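PDB 2PK0: Serine/threonine protein phosphatase Stp1 from Streptococcus agalactiae, which probably removes phosphate from phosphoserine and phosphothreonine residues of proteins as a magnesium-dependent phosphatase of the PP2C family. Local coordinates for residues D114-A119 / H184-G189; V34-L39 / A108-G113. All blocks are in the same frame, centred on the assembly; numbering follows the deposited sequence.

Interaction 1: residues D114-A119 / H184-G189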
ATOM      1  N   ASP A 114      13.645   9.051  11.044  1.00 35.10           N
ATOM      2  CA  ASP A 114      12.219   9.400  11.135  1.00 37.33           C
ATOM      3  C   ASP A 114      11.622   9.880   9.800  1.00 36.47           C
ATOM      4  O   ASP A 114      10.538  10.476   9.760  1.00 36.94           O
ATOM      5  CB  ASP A 114      11.957  10.429  12.234  1.00 38.99           C
ATOM      6  CG  ASP A 114      12.850  11.646  12.135  1.00 40.90           C
ATOM      7  OD1 ASP A 114      13.583  11.810  11.142  1.00 42.85           O
ATOM      8  OD2 ASP A 114      12.815  12.457  13.071  1.00 41.97           O
ATOM      9  N   ASN A 115      12.350   9.618   8.720  1.00 33.52           N
ATOM     10  CA  ASN A 115      11.844   9.841   7.379  1.00 31.93           C
ATOM     11  C   ASN A 115      11.338   8.533   6.776  1.00 30.77           C
ATOM     12  O   ASN A 115      11.850   7.453   7.070  1.00 30.14           O
ATOM     13  CB  ASN A 115      12.936  10.441   6.476  1.00 30.07           C
ATOM     14  CG  ASN A 115      13.218  11.893   6.785  1.00 30.68           C
ATOM     15  OD1 ASN A 115      12.512  12.793   6.308  1.00 33.48           O
ATOM     16  ND2 ASN A 115      14.257  12.139   7.569  1.00 25.46           N
ATOM     17  N   ILE A 116      10.326   8.639   5.935  1.00 29.79           N
ATOM     18  CA  ILE A 116       9.908   7.525   5.112  1.00 28.82           C
ATOM     19  C   ILE A 116      10.152   7.894   3.655  1.00 29.86           C
ATOM     20  O   ILE A 116      10.119   9.071   3.289  1.00 27.39           O
ATOM     21  CB  ILE A 116       8.407   7.170   5.278  1.00 26.79           C
ATOM     22  CG1 ILE A 116       7.542   8.414   5.170  1.00 26.70           C
ATOM     23  CG2 ILE A 116       8.143   6.524   6.616  1.00 28.67           C
ATOM     24  CD1 ILE A 116       6.156   8.123   4.732  1.00 31.44           C
ATOM     25  N   ILE A 117      10.425   6.881   2.842  1.00 29.11           N
ATOM     26  CA  ILE A 117      10.334   7.021   1.412  1.00 30.26           C
ATOM     27  C   ILE A 117       9.456   5.895   0.842  1.00 32.94           C
ATOM     28  O   ILE A 117       9.632   4.714   1.164  1.00 33.14           O
ATOM     29  CB  ILE A 117      11.719   7.095   0.719  1.00 29.24           C
ATOM     30  CG1 ILE A 117      11.549   7.176  -0.810  1.00 28.50           C
ATOM     31  CG2 ILE A 117      12.578   5.920   1.113  1.00 28.03           C
ATOM     32  CD1 ILE A 117      12.775   7.673  -1.559  1.00 29.15           C
ATOM     33  N   PHE A 118       8.488   6.263   0.013  1.00 31.45           N
ATOM     34  CA  PHE A 118       7.642   5.263  -0.558  1.00 30.43           C
ATOM     35  C   PHE A 118       7.687   5.204  -2.075  1.00 31.62           C
ATOM     36  O   PHE A 118       7.971   6.193  -2.731  1.00 32.05           O
ATOM     37  CB  PHE A 118       6.200   5.415  -0.051  1.00 29.65           C
ATOM     38  CG  PHE A 118       5.506   6.681  -0.500  1.00 29.94           C
ATOM     39  CD1 PHE A 118       4.857   6.752  -1.741  1.00 30.44           C
ATOM     40  CD2 PHE A 118       5.455   7.789   0.332  1.00 29.50           C
ATOM     41  CE1 PHE A 118       4.202   7.905  -2.148  1.00 29.55           C
ATOM     42  CE2 PHE A 118       4.794   8.960  -0.074  1.00 27.76           C
ATOM     43  CZ  PHE A 118       4.173   9.015  -1.305  1.00 28.96           C
ATOM     44  N   ALA A 119       7.374   4.025  -2.604  1.00 33.48           N
ATOM     45  CA  ALA A 119       7.031   3.837  -4.005  1.00 33.01           C
ATOM     46  C   ALA A 119       5.585   3.345  -4.050  1.00 33.77           C
ATOM     47  O   ALA A 119       5.200   2.514  -3.225  1.00 35.69           O
ATOM     48  CB  ALA A 119       7.952   2.820  -4.645  1.00 29.92           C
ATOM     49  N   HIS A 184       8.815  11.800   3.182  1.00 32.78           N
ATOM     50  CA  HIS A 184       8.109  12.569   4.205  1.00 33.18           C
ATOM     51  C   HIS A 184       8.703  12.391   5.577  1.00 34.63           C
ATOM     52  O   HIS A 184       9.281  11.355   5.886  1.00 35.59           O
ATOM     53  CB  HIS A 184       6.645  12.153   4.264  1.00 33.42           C
ATOM     54  CG  HIS A 184       5.881  12.486   3.025  1.00 35.19           C
ATOM     55  ND1 HIS A 184       5.181  13.667   2.879  1.00 34.97           N
ATOM     56  CD2 HIS A 184       5.731  11.809   1.862  1.00 33.59           C
ATOM     57  CE1 HIS A 184       4.626  13.697   1.680  1.00 34.09           C
ATOM     58  NE2 HIS A 184       4.948  12.583   1.043  1.00 34.39           N
ATOM     59  N   LEU A 185       8.527  13.406   6.415  1.00 36.73           N
ATOM     60  CA  LEU A 185       8.977  13.371   7.796  1.00 33.88           C
ATOM     61  C   LEU A 185       7.855  12.881   8.698  1.00 35.32           C
ATOM     62  O   LEU A 185       6.724  13.342   8.597  1.00 37.15           O
ATOM     63  CB  LEU A 185       9.391  14.777   8.210  1.00 34.54           C
ATOM     64  CG  LEU A 185      10.006  14.967   9.600  1.00 35.63           C
ATOM     65  CD1 LEU A 185      11.232  14.096   9.774  1.00 33.57           C
ATOM     66  CD2 LEU A 185      10.360  16.425   9.794  1.00 35.04           C
ATOM     67  N   LEU A 186       8.158  11.943   9.583  1.00 36.58           N
ATOM     68  CA  LEU A 186       7.177  11.523  10.584  1.00 38.25           C
ATOM     69  C   LEU A 186       7.448  12.219  11.919  1.00 38.92           C
ATOM     70  O   LEU A 186       8.573  12.195  12.421  1.00 41.49           O
ATOM     71  CB  LEU A 186       7.197   9.997  10.766  1.00 38.49           C
ATOM     72  CG  LEU A 186       6.139   9.110  10.079  1.00 38.82           C
ATOM     73  CD1 LEU A 186       5.731   9.607   8.692  1.00 38.77           C
ATOM     74  CD2 LEU A 186       6.602   7.650  10.020  1.00 37.65           C
ATOM     75  N   GLU A 187       6.420  12.845  12.485  1.00 39.88           N
ATOM     76  CA  GLU A 187       6.524  13.520  13.781  1.00 39.64           C
ATOM     77  C   GLU A 187       6.126  12.592  14.929  1.00 41.20           C
ATOM     78  O   GLU A 187       5.495  11.565  14.707  1.00 40.86           O
ATOM     79  CB  GLU A 187       5.660  14.781  13.782  1.00 40.26           C
ATOM     80  CG  GLU A 187       6.425  16.034  13.361  1.00 43.60           C
ATOM     81  CD  GLU A 187       5.584  17.029  12.593  1.00 44.22           C
ATOM     82  OE1 GLU A 187       4.650  17.627  13.182  1.00 43.19           O
ATOM     83  OE2 GLU A 187       5.875  17.208  11.392  1.00 44.12           O
ATOM     84  N   GLU A 188       6.508  12.948  16.152  1.00 42.44           N
ATOM     85  CA  GLU A 188       6.145  12.165  17.333  1.00 44.94           C
ATOM     86  C   GLU A 188       4.634  12.123  17.509  1.00 40.61           C
ATOM     87  O   GLU A 188       3.978  13.154  17.480  1.00 40.04           O
ATOM     88  CB  GLU A 188       6.807  12.750  18.586  1.00 47.61           C
ATOM     89  CG  GLU A 188       8.202  12.198  18.857  1.00 52.54           C
ATOM     90  CD  GLU A 188       8.957  12.957  19.953  1.00 53.30           C
ATOM     91  OE1 GLU A 188       8.331  13.761  20.680  1.00 57.99           O
ATOM     92  OE2 GLU A 188      10.183  12.745  20.086  1.00 54.61           O
ATOM     93  N   GLY A 189       4.083  10.926  17.656  1.00 37.54           N
ATOM     94  CA  GLY A 189       2.638  10.765  17.781  1.00 36.04           C
ATOM     95  C   GLY A 189       1.883  10.465  16.493  1.00 35.15           C
ATOM     96  O   GLY A 189       0.681  10.172  16.539  1.00 33.41           O
TER
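Strand 180-185 ends against the start of strand 115-121; on the face of Ile116 and His184 apolar side chains meet an imidazole, while on the other Leu185 lies beside Asn115 and Asp114. Three backbone bonds join the antiparallel pair: Ile116 and His184 bond in both directions, and Leu186 N reaches Asp114 O at 2.8 Å, almost along the carbonyl axis. Ile116 puts CG1 in the crowded position between backbone N and carbonyl carbon (chi1 49°), so that CG1 lies 4.0 Å from His184 CB while CG2 meets Leu186 CD2 at 3.9 Å. Phe118 takes the same crowded position (chi1 66°). Its ring lies nearly coplanar with the imidazole, planes at 7°, and the two rings touch edge against edge, CE2 of Phe118 3.6 Å from CD2 of His184, neither lying over the face of the other. Leu185, its CG anti to the backbone N, runs alongside Asp114 and brings CD1 to 3.6 Å from Asp114 OD1; the carboxylate itself forms salt bridges through OD2 to Arg2 and Lys4. Toward the second sheet of the PP2C sandwich, Phe118 packs on Ile126 and Leu186 on Ile128 of strand 125-130, whereas Ile117 turns to helix 72-96.

Interaction 2: residues V34-L39 / A108-G113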
ATOM      1  N   VAL A  34      17.547  -1.113   8.182  1.00 29.94           N
ATOM      2  CA  VAL A  34      16.466  -0.302   7.632  1.00 30.87           C
ATOM      3  C   VAL A  34      15.234  -1.149   7.343  1.00 32.50           C
ATOM      4  O   VAL A  34      15.301  -2.026   6.482  1.00 36.80           O
ATOM      5  CB  VAL A  34      16.907   0.434   6.348  1.00 28.26           C
ATOM      6  CG1 VAL A  34      15.851   1.433   5.914  1.00 25.75           C
ATOM      7  CG2 VAL A  34      18.233   1.117   6.591  1.00 28.27           C
ATOM      8  N   PRO A  35      14.107  -0.875   8.043  1.00 29.32           N
ATOM      9  CA  PRO A  35      12.895  -1.643   7.825  1.00 27.13           C
ATOM     10  C   PRO A  35      12.228  -1.285   6.509  1.00 28.65           C
ATOM     11  O   PRO A  35      12.302  -0.135   6.083  1.00 29.83           O
ATOM     12  CB  PRO A  35      11.970  -1.234   8.986  1.00 26.64           C
ATOM     13  CG  PRO A  35      12.607  -0.117   9.677  1.00 27.56           C
ATOM     14  CD  PRO A  35      13.914   0.212   9.019  1.00 28.56           C
ATOM     15  N   LEU A  36      11.582  -2.267   5.878  1.00 26.77           N
ATOM     16  CA  LEU A  36      10.782  -2.034   4.698  1.00 24.99           C
ATOM     17  C   LEU A  36       9.463  -2.778   4.843  1.00 27.65           C
ATOM     18  O   LEU A  36       9.434  -3.927   5.262  1.00 27.89           O
ATOM     19  CB  LEU A  36      11.530  -2.521   3.458  1.00 27.01           C
ATOM     20  CG  LEU A  36      10.848  -2.388   2.097  1.00 26.50           C
ATOM     21  CD1 LEU A  36      10.998  -0.986   1.513  1.00 25.68           C
ATOM     22  CD2 LEU A  36      11.421  -3.401   1.156  1.00 25.94           C
ATOM     23  N   ILE A  37       8.372  -2.114   4.488  1.00 28.45           N
ATOM     24  CA  ILE A  37       7.038  -2.676   4.571  1.00 24.54           C
ATOM     25  C   ILE A  37       6.513  -2.686   3.165  1.00 27.38           C
ATOM     26  O   ILE A  37       6.568  -1.668   2.477  1.00 28.55           O
ATOM     27  CB  ILE A  37       6.132  -1.776   5.389  1.00 25.90           C
ATOM     28  CG1 ILE A  37       6.569  -1.768   6.851  1.00 26.89           C
ATOM     29  CG2 ILE A  37       4.690  -2.209   5.265  1.00 26.53           C
ATOM     30  CD1 ILE A  37       6.037  -0.611   7.607  1.00 28.38           C
ATOM     31  N   ILE A  38       6.051  -3.851   2.714  1.00 28.34           N
ATOM     32  CA  ILE A  38       5.495  -3.994   1.392  1.00 25.81           C
ATOM     33  C   ILE A  38       4.071  -4.528   1.449  1.00 25.45           C
ATOM     34  O   ILE A  38       3.835  -5.613   1.952  1.00 24.99           O
ATOM     35  CB  ILE A  38       6.341  -4.929   0.522  1.00 27.56           C
ATOM     36  CG1 ILE A  38       7.823  -4.668   0.731  1.00 27.84           C
ATOM     37  CG2 ILE A  38       6.013  -4.721  -0.950  1.00 24.96           C
ATOM     38  CD1 ILE A  38       8.684  -5.470  -0.212  1.00 32.34           C
ATOM     39  N   LEU A  39       3.133  -3.751   0.910  1.00 26.92           N
ATOM     40  CA  LEU A  39       1.724  -4.134   0.809  1.00 27.29           C
ATOM     41  C   LEU A  39       1.353  -4.271  -0.671  1.00 28.19           C
ATOM     42  O   LEU A  39       1.689  -3.389  -1.478  1.00 30.40           O
ATOM     43  CB  LEU A  39       0.845  -3.061   1.475  1.00 27.37           C
ATOM     44  CG  LEU A  39      -0.661  -3.278   1.693  1.00 30.48           C
ATOM     45  CD1 LEU A  39      -1.139  -2.483   2.865  1.00 30.96           C
ATOM     46  CD2 LEU A  39      -1.526  -2.907   0.475  1.00 34.49           C
ATOM     47  N   ALA A 108       5.450   0.308  -1.202  1.00 26.43           N
ATOM     48  CA  ALA A 108       6.687  -0.120  -0.604  1.00 26.10           C
ATOM     49  C   ALA A 108       7.225   1.055   0.188  1.00 27.49           C
ATOM     50  O   ALA A 108       7.419   2.136  -0.354  1.00 26.26           O
ATOM     51  CB  ALA A 108       7.668  -0.554  -1.676  1.00 27.74           C
ATOM     52  N   VAL A 109       7.406   0.857   1.488  1.00 28.27           N
ATOM     53  CA  VAL A 109       7.750   1.959   2.389  1.00 27.16           C
ATOM     54  C   VAL A 109       8.958   1.572   3.209  1.00 27.91           C
ATOM     55  O   VAL A 109       8.936   0.540   3.885  1.00 27.75           O
ATOM     56  CB  VAL A 109       6.610   2.267   3.382  1.00 25.97           C
ATOM     57  CG1 VAL A 109       6.950   3.493   4.224  1.00 27.13           C
ATOM     58  CG2 VAL A 109       5.308   2.475   2.668  1.00 24.67           C
ATOM     59  N   ALA A 110      10.009   2.383   3.134  1.00 27.15           N
ATOM     60  CA  ALA A 110      11.200   2.174   3.946  1.00 28.99           C
ATOM     61  C   ALA A 110      11.337   3.319   4.943  1.00 33.04           C
ATOM     62  O   ALA A 110      11.037   4.474   4.601  1.00 32.45           O
ATOM     63  CB  ALA A 110      12.410   2.109   3.085  1.00 26.45           C
ATOM     64  N   ILE A 111      11.785   3.007   6.162  1.00 32.36           N
ATOM     65  CA  ILE A 111      11.888   4.010   7.213  1.00 32.46           C
ATOM     66  C   ILE A 111      13.344   4.268   7.536  1.00 34.85           C
ATOM     67  O   ILE A 111      14.008   3.415   8.113  1.00 38.60           O
ATOM     68  CB  ILE A 111      11.212   3.568   8.522  1.00 31.65           C
ATOM     69  CG1 ILE A 111       9.759   3.174   8.305  1.00 31.29           C
ATOM     70  CG2 ILE A 111      11.269   4.674   9.543  1.00 33.77           C
ATOM     71  CD1 ILE A 111       9.158   2.486   9.534  1.00 29.48           C
ATOM     72  N   VAL A 112      13.829   5.453   7.177  1.00 34.51           N
ATOM     73  CA  VAL A 112      15.195   5.870   7.463  1.00 33.99           C
ATOM     74  C   VAL A 112      15.186   6.968   8.533  1.00 34.87           C
ATOM     75  O   VAL A 112      14.751   8.096   8.269  1.00 35.47           O
ATOM     76  CB  VAL A 112      15.863   6.419   6.202  1.00 32.10           C
ATOM     77  CG1 VAL A 112      17.326   6.747   6.470  1.00 31.97           C
ATOM     78  CG2 VAL A 112      15.731   5.432   5.101  1.00 30.29           C
ATOM     79  N   GLY A 113      15.668   6.639   9.728  1.00 32.68           N
ATOM     80  CA  GLY A 113      15.519   7.527  10.874  1.00 34.05           C
ATOM     81  C   GLY A 113      14.058   7.792  11.162  1.00 34.35           C
ATOM     82  O   GLY A 113      13.307   6.866  11.463  1.00 37.01           O
TER
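Strands 35-43 and 103-112 run antiparallel, their short axes 164° apart and 4.6 Å at closest approach, with Ile37 and Val109 as a hydrogen-bonded pair between the non-hydrogen-bonded pairs Leu36-Ala110 and Ile38-Ala108. Ile37 and Val109 exchange two bonds, each 2.8 Å from N to O, and a longer one runs from Ile111 N to Pro35 O at 3.2 Å. On the face of Leu36 and Ala110, the leucine holds CG anti to its backbone N (chi1 179°), and the second torsion turns CD1 over toward the neighbouring strand (chi2 82°). There CD1 lies 3.7 Å from Ala110 CB and also rests against the carbonyl of Val109. The methyl of Ala110 thus meets a leucine branch tip on the helix-covered face of the sheet, and both residues also touch Trp64 of helix 48-64. Where strand 35-43 begins and strand 103-112 nears its end, the ring of Pro35 crosses Ile111 at about a right angle, CG 4.1 Å from Ile111 CB, while its CD approaches the carbonyl O of Ile111. Val34 sends CG1, anti to its backbone N, obliquely towards Val112 CG2 at 4.1 Å. The other face, that of Ile37 and Val109, is turned to the second sheet: Ile37 packs on Ala241 and Val243, Val109 on Leu192 and Val194. Such is the build of a central strand pair in the PP2C beta-sandwich, helices over one face and a sheet against the other. Across this pair the polar bonding is all main chain, and the side chains add no hydrogen bond, only van der Waals contacts with one another and with carbonyl groups; the register is set by the backbone hydrogen bonds, while apolar packing fills both faces.

Overall arrangement
After strands 6-13 and 23-29, one in each sheet, the chain enters strand 35-43, which leads into helices 48-64 and 72-96 before the chain returns on strand 103-112, where interaction 2 closes a largely helical loop. A tight turn at Gly113 and Asp114 then starts strand 115-121, and interaction 1 closes a second loop, which includes strands 125-130 and 133-136 of the other sheet and helices 143-149 and 155-159. The loops follow in series, neither nesting nor crossing. The centres of interactions 1 and 2 lie about 10 Å apart, and strands 103-112 and 115-121 pair directly, uniting both contacts in one antiparallel sheet that ends at 180-185.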